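Putative GntR-family transcriptional regulator (Bordetella bronchiseptica RB50, PDB 3CNV) probably senses a small effector molecule through its UTRA domain and so regulates transcription as a member of the GntR family. Local coordinates at residues D65-G70 against M143-G148; V101-K106 against V131-Y136. All coordinates share one frame; numbering follows the deposited sequence.

Contact 1 (D65-G70 against M143-G148)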
ATOM      1  N   ASP C  65       7.550  -3.909  21.546  1.00 14.55           N
ATOM      2  CA  ASP C  65       7.694  -2.820  22.526  1.00 14.70           C
ATOM      3  C   ASP C  65       6.908  -1.656  21.941  1.00 15.01           C
ATOM      4  O   ASP C  65       7.137  -1.283  20.805  1.00 15.94           O
ATOM      5  CB  ASP C  65       9.143  -2.364  22.771  1.00 15.05           C
ATOM      6  CG  ASP C  65       9.930  -3.321  23.641  1.00 22.83           C
ATOM      7  OD1 ASP C  65       9.339  -3.894  24.556  1.00 27.64           O
ATOM      8  OD2 ASP C  65      11.148  -3.485  23.425  1.00 30.34           O
ATOM      9  N   LEU C  66       6.079  -1.033  22.756  1.00 14.95           N
ATOM     10  CA  LEU C  66       5.193   0.085  22.330  1.00 15.95           C
ATOM     11  C   LEU C  66       5.434   1.252  23.264  1.00 16.01           C
ATOM     12  O   LEU C  66       5.671   1.084  24.448  1.00 15.89           O
ATOM     13  CB  LEU C  66       3.689  -0.312  22.505  1.00 18.92           C
ATOM     14  CG  LEU C  66       2.901  -1.321  21.733  1.00 20.82           C
ATOM     15  CD1 LEU C  66       3.288  -2.782  22.063  1.00 21.71           C
ATOM     16  CD2 LEU C  66       1.460  -0.965  22.049  1.00 22.17           C
ATOM     17  N   TRP C  67       5.287   2.444  22.726  1.00 15.09           N
ATOM     18  CA  TRP C  67       5.381   3.663  23.508  1.00 13.92           C
ATOM     19  C   TRP C  67       4.189   4.535  23.051  1.00 13.20           C
ATOM     20  O   TRP C  67       4.004   4.800  21.866  1.00 14.43           O
ATOM     21  CB  TRP C  67       6.675   4.428  23.194  1.00 14.60           C
ATOM     22  CG  TRP C  67       7.958   3.802  23.660  1.00 16.33           C
ATOM     23  CD1 TRP C  67       8.616   4.051  24.821  1.00 18.85           C
ATOM     24  CD2 TRP C  67       8.719   2.813  22.972  1.00 18.19           C
ATOM     25  NE1 TRP C  67       9.746   3.289  24.891  1.00 21.17           N
ATOM     26  CE2 TRP C  67       9.818   2.499  23.771  1.00 19.48           C
ATOM     27  CE3 TRP C  67       8.577   2.173  21.751  1.00 20.57           C
ATOM     28  CZ2 TRP C  67      10.792   1.571  23.370  1.00 23.61           C
ATOM     29  CZ3 TRP C  67       9.515   1.254  21.367  1.00 24.28           C
ATOM     30  CH2 TRP C  67      10.609   0.935  22.174  1.00 21.71           C
ATOM     31  N   LEU C  68       3.429   4.980  24.006  1.00 12.30           N
ATOM     32  CA  LEU C  68       2.243   5.796  23.812  1.00 12.99           C
ATOM     33  C   LEU C  68       2.280   7.086  24.640  1.00 14.24           C
ATOM     34  O   LEU C  68       2.697   7.079  25.769  1.00 11.81           O
ATOM     35  CB  LEU C  68       1.039   4.975  24.205  1.00 13.69           C
ATOM     36  CG  LEU C  68       0.897   3.582  23.560  1.00 16.27           C
ATOM     37  CD1 LEU C  68       0.009   2.688  24.411  1.00 17.97           C
ATOM     38  CD2 LEU C  68       0.281   3.784  22.163  1.00 14.25           C
ATOM     39  N   PRO C  69       1.808   8.203  24.063  1.00 15.85           N
ATOM     40  CA  PRO C  69       1.847   9.484  24.816  1.00 17.29           C
ATOM     41  C   PRO C  69       1.000   9.404  26.130  1.00 18.07           C
ATOM     42  O   PRO C  69      -0.163   9.016  26.116  1.00 16.78           O
ATOM     43  CB  PRO C  69       1.292  10.485  23.828  1.00 17.41           C
ATOM     44  CG  PRO C  69       0.568   9.650  22.753  1.00 18.67           C
ATOM     45  CD  PRO C  69       1.172   8.322  22.737  1.00 15.97           C
ATOM     46  N   GLY C  70       1.633   9.693  27.256  1.00 20.05           N
ATOM     47  CA  GLY C  70       1.000   9.497  28.577  1.00 22.08           C
ATOM     48  C   GLY C  70      -0.329  10.232  28.596  1.00 24.63           C
ATOM     49  O   GLY C  70      -1.318   9.738  29.107  1.00 26.63           O
HETATM   50  N   MSE C 143       0.665   8.764  17.330  1.00 13.29           N
HETATM   51  CA  MSE C 143       0.091   8.288  18.589  1.00 13.82           C
HETATM   52  C   MSE C 143       0.693   7.002  19.166  1.00 12.42           C
HETATM   53  O   MSE C 143       0.359   6.574  20.290  1.00 13.22           O
HETATM   54  CB  MSE C 143      -1.432   8.009  18.422  1.00 13.82           C
HETATM   55  CG  MSE C 143      -2.331   9.193  18.338  1.00 16.50           C
HETATM   56 SE   MSE C 143      -2.092  10.608  19.688  0.50 17.02          SE
HETATM   57  CE  MSE C 143      -2.540   9.574  21.240  1.00 23.10           C
ATOM     58  N   GLU C 144       1.525   6.365  18.393  1.00 13.58           N
ATOM     59  CA  GLU C 144       2.206   5.137  18.811  1.00 14.16           C
ATOM     60  C   GLU C 144       3.472   4.932  18.067  1.00 14.31           C
ATOM     61  O   GLU C 144       3.547   5.148  16.837  1.00 12.70           O
ATOM     62  CB  GLU C 144       1.355   3.872  18.543  1.00 15.43           C
ATOM     63  CG  GLU C 144       1.995   2.586  19.067  1.00 16.42           C
ATOM     64  CD  GLU C 144       1.445   1.310  18.413  1.00 20.07           C
ATOM     65  OE1 GLU C 144       1.252   1.324  17.160  1.00 20.93           O
ATOM     66  OE2 GLU C 144       1.226   0.323  19.173  1.00 19.33           O
ATOM     67  N   VAL C 145       4.442   4.471  18.853  1.00 13.96           N
ATOM     68  CA  VAL C 145       5.694   3.925  18.379  1.00 14.02           C
ATOM     69  C   VAL C 145       5.737   2.490  18.772  1.00 14.35           C
ATOM     70  O   VAL C 145       5.517   2.147  19.915  1.00 14.77           O
ATOM     71  CB  VAL C 145       6.958   4.630  18.934  1.00 14.77           C
ATOM     72  CG1 VAL C 145       8.271   3.869  18.460  1.00 13.83           C
ATOM     73  CG2 VAL C 145       7.045   6.096  18.475  1.00 15.68           C
ATOM     74  N   ARG C 146       5.956   1.623  17.808  1.00 13.95           N
ATOM     75  CA  ARG C 146       6.074   0.209  18.136  1.00 15.31           C
ATOM     76  C   ARG C 146       7.270  -0.403  17.396  1.00 15.56           C
ATOM     77  O   ARG C 146       7.423  -0.202  16.173  1.00 17.39           O
ATOM     78  CB  ARG C 146       4.752  -0.519  17.738  1.00 15.00           C
ATOM     79  CG  ARG C 146       4.735  -2.013  18.064  1.00 16.12           C
ATOM     80  CD  ARG C 146       3.441  -2.732  17.636  1.00 15.77           C
ATOM     81  NE  ARG C 146       2.229  -2.164  18.209  1.00 14.97           N
ATOM     82  CZ  ARG C 146       1.029  -2.721  18.203  1.00 14.64           C
ATOM     83  NH1 ARG C 146       0.809  -3.854  17.534  1.00 15.64           N
ATOM     84  NH2 ARG C 146       0.022  -2.090  18.805  1.00 13.91           N
ATOM     85  N   ARG C 147       8.134  -1.109  18.150  1.00 14.29           N
ATOM     86  CA  ARG C 147       9.161  -1.894  17.609  1.00 15.18           C
ATOM     87  C   ARG C 147       8.895  -3.364  17.830  1.00 14.70           C
ATOM     88  O   ARG C 147       8.784  -3.855  18.978  1.00 12.84           O
ATOM     89  CB  ARG C 147      10.510  -1.597  18.212  1.00 17.21           C
ATOM     90  CG  ARG C 147      11.539  -2.566  17.597  1.00 25.25           C
ATOM     91  CD  ARG C 147      12.949  -2.432  18.202  1.00 32.57           C
ATOM     92  NE  ARG C 147      12.933  -1.984  19.592  1.00 41.94           N
ATOM     93  CZ  ARG C 147      12.825  -2.775  20.668  1.00 44.46           C
ATOM     94  NH1 ARG C 147      12.687  -4.083  20.547  1.00 44.25           N
ATOM     95  NH2 ARG C 147      12.850  -2.230  21.883  1.00 47.43           N
ATOM     96  N   GLY C 148       8.750  -4.055  16.699  1.00 13.76           N
ATOM     97  CA  GLY C 148       8.486  -5.449  16.720  1.00 12.19           C
ATOM     98  C   GLY C 148       9.705  -6.263  16.295  1.00 13.95           C
ATOM     99  O   GLY C 148      10.460  -5.904  15.407  1.00 13.21           O
TER

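Contact 2 (V101-K106 against V131-Y136)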
ATOM      1  N   VAL C 101      -5.062   5.690  11.124  1.00 16.12           N
ATOM      2  CA  VAL C 101      -5.340   5.788   9.716  1.00 17.57           C
ATOM      3  C   VAL C 101      -4.164   5.381   8.843  1.00 19.69           C
ATOM      4  O   VAL C 101      -4.346   4.940   7.708  1.00 22.70           O
ATOM      5  CB  VAL C 101      -5.805   7.259   9.357  1.00 19.39           C
ATOM      6  CG1 VAL C 101      -6.936   7.645  10.255  1.00 19.02           C
ATOM      7  CG2 VAL C 101      -4.684   8.220   9.536  1.00 18.96           C
ATOM      8  N   ARG C 102      -2.959   5.486   9.387  1.00 19.00           N
ATOM      9  CA  ARG C 102      -1.738   5.159   8.670  1.00 19.87           C
ATOM     10  C   ARG C 102      -0.685   4.678   9.611  1.00 17.46           C
ATOM     11  O   ARG C 102      -0.612   5.122  10.756  1.00 18.73           O
ATOM     12  CB  ARG C 102      -1.132   6.461   7.977  1.00 18.71           C
ATOM     13  CG  ARG C 102      -0.021   6.136   6.959  1.00 24.74           C
ATOM     14  CD  ARG C 102       0.587   7.426   6.320  1.00 25.91           C
ATOM     15  NE  ARG C 102       1.745   8.012   7.009  1.00 24.31           N
ATOM     16  CZ  ARG C 102       1.681   9.182   7.623  1.00 28.69           C
ATOM     17  NH1 ARG C 102       0.539   9.839   7.627  1.00 30.64           N
ATOM     18  NH2 ARG C 102       2.736   9.727   8.200  1.00 27.41           N
ATOM     19  N   ALA C 103       0.234   3.921   9.064  1.00 15.45           N
ATOM     20  CA  ALA C 103       1.483   3.540   9.771  1.00 15.06           C
ATOM     21  C   ALA C 103       2.694   3.648   8.849  1.00 15.51           C
ATOM     22  O   ALA C 103       2.632   3.276   7.675  1.00 15.50           O
ATOM     23  CB  ALA C 103       1.438   2.164  10.376  1.00 14.70           C
ATOM     24  N   ASP C 104       3.793   4.205   9.343  1.00 15.32           N
ATOM     25  CA  ASP C 104       5.015   4.293   8.538  1.00 15.58           C
ATOM     26  C   ASP C 104       5.991   3.315   9.244  1.00 15.89           C
ATOM     27  O   ASP C 104       6.154   3.361  10.453  1.00 15.16           O
ATOM     28  CB  ASP C 104       5.612   5.673   8.516  1.00 18.23           C
ATOM     29  CG  ASP C 104       4.763   6.709   7.753  1.00 23.14           C
ATOM     30  OD1 ASP C 104       3.938   6.328   6.841  1.00 30.11           O
ATOM     31  OD2 ASP C 104       4.961   7.937   8.062  1.00 28.22           O
ATOM     32  N   GLU C 105       6.545   2.388   8.482  1.00 15.46           N
ATOM     33  CA  GLU C 105       7.450   1.351   8.991  1.00 15.40           C
ATOM     34  C   GLU C 105       8.827   1.361   8.341  1.00 13.98           C
ATOM     35  O   GLU C 105       9.011   1.712   7.180  1.00 13.80           O
ATOM     36  CB  GLU C 105       6.815  -0.039   8.871  1.00 16.85           C
ATOM     37  CG  GLU C 105       5.628  -0.270   9.695  1.00 19.52           C
ATOM     38  CD  GLU C 105       4.979  -1.658   9.503  1.00 23.60           C
ATOM     39  OE1 GLU C 105       5.308  -2.416   8.556  1.00 24.50           O
ATOM     40  OE2 GLU C 105       4.076  -1.954  10.293  1.00 25.11           O
ATOM     41  N   LYS C 106       9.802   0.942   9.133  1.00 15.39           N
ATOM     42  CA  LYS C 106      11.181   0.710   8.732  1.00 13.44           C
ATOM     43  C   LYS C 106      11.529  -0.744   9.132  1.00 14.80           C
ATOM     44  O   LYS C 106      11.450  -1.120  10.329  1.00 14.79           O
ATOM     45  CB  LYS C 106      12.126   1.706   9.429  1.00 14.10           C
ATOM     46  CG  LYS C 106      11.872   3.147   9.143  1.00 16.60           C
ATOM     47  CD  LYS C 106      12.891   4.054   9.823  1.00 21.76           C
ATOM     48  CE  LYS C 106      12.739   5.502   9.353  1.00 27.66           C
ATOM     49  NZ  LYS C 106      13.980   6.322   9.621  1.00 34.73           N
ATOM     50  N   VAL C 131      10.653  -4.665  12.758  1.00 15.95           N
ATOM     51  CA  VAL C 131       9.651  -3.761  12.179  1.00 14.23           C
ATOM     52  C   VAL C 131       9.505  -2.565  13.152  1.00 15.29           C
ATOM     53  O   VAL C 131       8.918  -2.655  14.229  1.00 14.75           O
ATOM     54  CB  VAL C 131       8.266  -4.438  11.937  1.00 15.81           C
ATOM     55  CG1 VAL C 131       7.271  -3.431  11.254  1.00 12.70           C
ATOM     56  CG2 VAL C 131       8.389  -5.782  11.066  1.00 15.40           C
ATOM     57  N   ASP C 132      10.067  -1.430  12.769  1.00 15.01           N
ATOM     58  CA  ASP C 132       9.890  -0.205  13.538  1.00 16.25           C
ATOM     59  C   ASP C 132       8.748   0.649  12.952  1.00 15.99           C
ATOM     60  O   ASP C 132       8.839   1.117  11.828  1.00 18.64           O
ATOM     61  CB  ASP C 132      11.212   0.610  13.537  1.00 17.68           C
ATOM     62  CG  ASP C 132      12.295  -0.016  14.427  1.00 22.13           C
ATOM     63  OD1 ASP C 132      11.971  -0.459  15.552  1.00 28.72           O
ATOM     64  OD2 ASP C 132      13.468  -0.120  13.985  1.00 27.69           O
ATOM     65  N   ARG C 133       7.699   0.868  13.730  1.00 13.64           N
ATOM     66  CA  ARG C 133       6.458   1.516  13.256  1.00 13.20           C
ATOM     67  C   ARG C 133       6.164   2.816  14.017  1.00 12.73           C
ATOM     68  O   ARG C 133       6.304   2.889  15.249  1.00 15.37           O
ATOM     69  CB  ARG C 133       5.300   0.542  13.474  1.00 11.05           C
ATOM     70  CG  ARG C 133       3.955   1.024  12.937  1.00 15.76           C
ATOM     71  CD  ARG C 133       2.805   0.134  13.260  1.00 13.72           C
ATOM     72  NE  ARG C 133       3.040  -1.211  12.770  1.00 19.17           N
ATOM     73  CZ  ARG C 133       2.572  -2.350  13.249  1.00 15.76           C
ATOM     74  NH1 ARG C 133       1.805  -2.387  14.298  1.00 16.98           N
ATOM     75  NH2 ARG C 133       2.909  -3.467  12.641  1.00 19.01           N
ATOM     76  N   ILE C 134       5.747   3.826  13.294  1.00 12.93           N
ATOM     77  CA  ILE C 134       5.016   4.927  13.899  1.00 12.53           C
ATOM     78  C   ILE C 134       3.630   4.961  13.300  1.00 13.53           C
ATOM     79  O   ILE C 134       3.509   4.965  12.107  1.00 14.88           O
ATOM     80  CB  ILE C 134       5.732   6.279  13.659  1.00 13.61           C
ATOM     81  CG1 ILE C 134       7.211   6.199  14.044  1.00 12.15           C
ATOM     82  CG2 ILE C 134       4.974   7.408  14.352  1.00 12.68           C
ATOM     83  CD1 ILE C 134       8.075   7.470  13.528  1.00 14.66           C
ATOM     84  N   SER C 135       2.602   4.999  14.154  1.00 12.91           N
ATOM     85  CA  SER C 135       1.199   4.979  13.741  1.00 13.17           C
ATOM     86  C   SER C 135       0.596   6.327  13.995  1.00 12.69           C
ATOM     87  O   SER C 135       0.887   7.030  14.992  1.00 11.65           O
ATOM     88  CB  SER C 135       0.371   3.950  14.551  1.00 12.88           C
ATOM     89  OG  SER C 135       0.993   2.744  14.442  1.00 14.95           O
ATOM     90  N   TYR C 136      -0.261   6.696  13.067  1.00 13.41           N
ATOM     91  CA  TYR C 136      -0.851   8.025  13.020  1.00 12.90           C
ATOM     92  C   TYR C 136      -2.374   7.974  13.078  1.00 14.39           C
ATOM     93  O   TYR C 136      -3.012   7.084  12.548  1.00 13.87           O
ATOM     94  CB  TYR C 136      -0.400   8.796  11.739  1.00 13.74           C
ATOM     95  CG  TYR C 136       1.085   9.047  11.647  1.00 14.04           C
ATOM     96  CD1 TYR C 136       1.618  10.238  12.055  1.00 12.67           C
ATOM     97  CD2 TYR C 136       1.958   8.074  11.176  1.00 13.33           C
ATOM     98  CE1 TYR C 136       2.993  10.455  12.032  1.00 18.78           C
ATOM     99  CE2 TYR C 136       3.341   8.301  11.118  1.00 12.11           C
ATOM    100  CZ  TYR C 136       3.837   9.466  11.589  1.00 17.50           C
ATOM    101  OH  TYR C 136       5.196   9.741  11.596  1.00 24.23           O
TER
HETATM  102  O   HOH W   1       6.880   8.615   9.985  1.00 28.93           O
HETATM  103  O   HOH W   2       3.123  -4.270   9.776  1.00 15.00           O

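Contact 1 (D65-G70 against M143-G148)
Asp-65 and Arg-147 form a salt bridge whose flat groups are almost perpendicular: carboxylate and guanidinium planes stand 81° apart, and Arg-147 NH2 comes within 2.6 Å of Asp-65 OD2 in a bent, weak hydrogen bond. The second oxygen, OD1, pairs with Arg-51. The bridge sits on an antiparallel pair of central strands in the UTRA-domain sheet, 65-69 and 143-148, whose axes are 4.6 Å apart at closest. Hydrogen-bonded pairs Asp-65/Arg-147 and Trp-67/Val-145 flank the non-hydrogen-bonded pair Leu-66/Arg-146. On the Asp-65 face, the Trp-67 ring is met by Val-145 CG1, which lies 3.7 Å from Trp-67 CE3. On the other face Arg-146 holds Glu-144 side-on, NE and NH2 both donating to OE2. NH2 uses the syn lone pair (2.7 Å from Arg-146 NH2 to Glu-144 OE2), whereas NE arrives from above the carboxylate plane; Tyr-89 and Ser-135 bind Glu-144 OE1. Arg-146 NH1 also donates to a bound citrate, probably from crystallisation. Leu-66 CD2 packs 3.2 Å from Glu-144 OE2. Met-143, a selenomethionine, belongs with Glu-144 to a classic beta bulge opposite Ser-135; bent at chi2 and chi3, it places CE 3.5 Å from Pro-69 CG.

Contact 2 (V101-K106 against V131-Y136)
The guanidinium of Arg-102 lies flat over one face of the Tyr-136 ring, planes 20° apart and centres 4.1 Å apart, a cation-pi stack. It is offset toward the rim: Arg-102 NH2 is 3.3 Å from Tyr-136 CE2. Arg-102 O lies at the edge of the Tyr-136 ring, in its plane. At the guanidinium edge Asp-104 is gripped side-on, Arg-102 NE to OD1 (2.8 Å) and Arg-102 NH2 to OD2 (2.9 Å). Both bonds lie in the guanidinium plane, although the carboxylate is tilted, each oxygen being approached from out of its own plane. The Arg-102 chain bends at chi3 (91°), which places NE, as it turns back to Asp-104. NH1 pairs with Asp-140, and water 1 joins Asp-104 OD2 to Tyr-136 OH.

The Arg-133 guanidinium has Glu-105 at its edge instead, the two planes 21° apart. NE reaches the anti lone pair of Glu-105 OE2 (2.8 Å from Arg-133 NE), while NH2 meets that oxygen nearly along its C-O axis. OE2 also accepts from water 2, and OE1 is bound by Tyr-157. Val-131 CG1 presses on Glu-105 CD at 3.4 Å, and Ala-103 CB rests on CG and CD of Arg-133.

These groups occupy two faces of an antiparallel strand pair, with Val-101 and Arg-102 forming a classic beta bulge opposite Tyr-136. Ala-103 to Glu-105 also pair with a strand of a second subunit, which continues the sheet across the interface, where Asp-104 OD1 bonds Ser-160 of that subunit. Arg-102 is matched by an acid two residues further along its own strand, Arg-133 by one directly across on the neighbouring strand, and this local pairing probably keeps Asp-104 and Glu-105 ionised within the subunit interface.

In the fold
Contacts 1 and 2 lie about 10 Å apart, centre to centre, in one antiparallel six-stranded sheet of the UTRA domain. Strands 59-69, 141-150, 127-137 and 102-111 run side by side in that order, so contact 1 joins the first two and contact 2 the last two. Along the chain, 101-106 and 131-136 both fall between 65-70 and 143-148, nesting contact 2 inside the loop closed by contact 1. Strands 127-137 and 141-150 are consecutive, and probable backbone hydrogen bonds stitch the contacts together: Arg-133 N to Arg-146 O is 2.7 Å. Contact 1 thus occupies the buried middle of the sheet, while contact 2 carries it to the subunit interface.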